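Local coordinates for regulatory protein PCRH (Pseudomonas aeruginosa, PDB 2XCC) that probably acts as the class II chaperone of the type III secretion translocator proteins, binding them in the bacterial cytoplasm through its tetratricopeptide repeats, at the interface of chains A and B. Numbering follows the deposited sequence. Chains: chain A/B, Regulatory protein PCRH.

The interface of chains A and B. Residues chain A 42, 45, 55, 62, 73-74, 77; chain B 76-77, 80-81.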
# COMPACT_ATOMS: atom_id res chain seq x y z
N GLN A 42 2.83 12.44 1.58
CA GLN A 42 3.84 11.43 1.88
C GLN A 42 4.04 11.40 3.40
O GLN A 42 3.91 10.34 4.07
CB GLN A 42 5.15 11.74 1.12
CG GLN A 42 6.31 10.79 1.44
CD GLN A 42 6.14 9.41 0.82
OE1 GLN A 42 6.37 9.22 -0.37
NE2 GLN A 42 5.75 8.44 1.64
N CYS A 45 1.03 10.05 5.13
CA CYS A 45 0.99 8.56 4.93
C CYS A 45 2.02 7.83 5.75
O CYS A 45 1.91 6.61 5.97
CB CYS A 45 1.19 8.16 3.46
SG CYS A 45 -0.03 8.77 2.22
N PHE A 55 -3.75 8.55 0.96
CA PHE A 55 -3.43 7.90 -0.31
C PHE A 55 -4.23 8.46 -1.47
O PHE A 55 -3.66 8.75 -2.50
CB PHE A 55 -3.45 6.40 -0.16
CG PHE A 55 -2.61 5.97 0.95
CD1 PHE A 55 -1.30 5.61 0.73
CD2 PHE A 55 -3.08 6.00 2.24
CE1 PHE A 55 -0.48 5.24 1.82
CE2 PHE A 55 -2.28 5.60 3.33
CZ PHE A 55 -0.99 5.22 3.10
N ARG A 62 0.64 12.75 -7.54
CA ARG A 62 1.48 12.03 -8.50
C ARG A 62 0.83 12.02 -9.91
O ARG A 62 1.53 12.18 -10.92
CB ARG A 62 1.76 10.62 -8.01
CG ARG A 62 2.80 10.61 -6.91
CD ARG A 62 2.67 9.39 -6.07
NE ARG A 62 3.80 9.27 -5.17
CZ ARG A 62 4.16 8.15 -4.55
NH1 ARG A 62 3.46 7.04 -4.71
NH2 ARG A 62 5.23 8.12 -3.78
N GLN A 73 0.44 2.82 -7.54
CA GLN A 73 0.76 2.27 -6.21
C GLN A 73 -0.05 2.91 -5.06
O GLN A 73 -0.63 2.16 -4.27
CB GLN A 73 2.23 2.46 -5.91
CG GLN A 73 3.15 1.38 -6.38
CD GLN A 73 4.57 1.92 -6.59
OE1 GLN A 73 5.20 2.43 -5.65
NE2 GLN A 73 5.06 1.83 -7.81
N SER A 74 -0.12 4.26 -4.93
CA SER A 74 -0.90 4.80 -3.79
C SER A 74 -2.32 4.34 -3.87
O SER A 74 -2.85 3.84 -2.89
CB SER A 74 -0.90 6.32 -3.62
OG SER A 74 0.35 6.84 -3.91
N TYR A 77 -2.95 0.70 -2.75
CA TYR A 77 -2.89 0.47 -1.34
C TYR A 77 -4.15 1.09 -0.71
O TYR A 77 -4.78 0.48 0.12
CB TYR A 77 -1.61 1.04 -0.71
CG TYR A 77 -1.64 0.92 0.81
CD1 TYR A 77 -1.41 -0.31 1.42
CD2 TYR A 77 -1.95 2.02 1.63
CE1 TYR A 77 -1.42 -0.45 2.79
CE2 TYR A 77 -1.98 1.86 3.04
CZ TYR A 77 -1.70 0.61 3.58
OH TYR A 77 -1.74 0.36 4.93
N SER B 76 2.16 -4.39 1.22
CA SER B 76 1.90 -3.35 0.23
C SER B 76 2.18 -1.97 0.77
O SER B 76 2.54 -1.07 0.02
CB SER B 76 0.47 -3.43 -0.30
OG SER B 76 0.16 -4.73 -0.73
N TYR B 77 2.02 -1.78 2.08
CA TYR B 77 2.48 -0.54 2.70
C TYR B 77 4.00 -0.57 2.70
O TYR B 77 4.63 0.37 2.26
CB TYR B 77 1.95 -0.37 4.13
CG TYR B 77 2.37 0.95 4.70
CD1 TYR B 77 1.76 2.12 4.31
CD2 TYR B 77 3.45 1.03 5.56
CE1 TYR B 77 2.19 3.34 4.79
CE2 TYR B 77 3.87 2.24 6.09
CZ TYR B 77 3.26 3.39 5.68
OH TYR B 77 3.71 4.60 6.17
N LEU B 80 5.29 0.39 -0.61
CA LEU B 80 4.90 1.73 -1.01
C LEU B 80 5.86 2.76 -0.44
O LEU B 80 6.01 3.84 -0.97
CB LEU B 80 3.50 2.01 -0.49
CG LEU B 80 2.85 3.30 -0.93
CD1 LEU B 80 2.66 3.39 -2.43
CD2 LEU B 80 1.55 3.39 -0.22
N MET B 81 6.53 2.40 0.64
CA MET B 81 7.35 3.36 1.36
C MET B 81 8.78 3.00 1.18
O MET B 81 9.65 3.83 1.38
CB MET B 81 6.97 3.33 2.85
CG MET B 81 5.50 3.65 3.06
SD MET B 81 5.23 5.36 2.55
CE MET B 81 3.55 5.38 1.97
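Helix 68-81 of chain B lays its C-terminal half, B:Ser76 to B:Met81, into a groove of chain A lined by helices 34-47, 52-64 and 68-81. B:Leu80 is the central plug, hiding 87 Å² of its surface against chain A. CG anti to the backbone N carries its branch toward chain A, and chi2 of 62° turns the methyls to different walls: CD2 comes at the CD1-CE1 edge of the A:Phe55 ring, 3.4 Å from CE1, while CD1 reaches A:Gln73 CB at 3.6 Å and lies near the backbone of A:Ser74. The A:Phe55 ring is held between neighbours of its own chain, with A:Cys45 SG over the centre of one face and the A:Tyr77 ring pointing its CD2 edge at the rim of the other. This sandwich should fix the ring's tilt and present its CD1-CE1 edge to chain B. A:Tyr77 and B:Tyr77 meet unequally. B:Tyr77 CB and CD1 lie over a face of the A:Tyr77 ring, CB 3.6 Å from A:Tyr77 CE1, with the two rings steeply inclined. B:Tyr77 extends past it toward helix 34-47. There its phenol OH donates a hydrogen bond to the backbone carbonyl A:Cys45 O at 2.7 Å, bent to 133° at the oxygen and tilted 25° from the carbonyl plane. B:Met81 CG rests on one face of the B:Tyr77 ring, toward its rim, backing this reach. The bent B:Met81 chain brings SD to 3.3 Å from the A:Gln42 amide NE2, and its CE methyl touches A:Cys45 CB at 3.9 Å. Largely apolar and pinned by the tyrosine bond, the patch joins two copies asymmetrically within the tetratricopeptide-repeat region; it may support dimerisation, though the structure alone does not show that this pairing occurs in the cell.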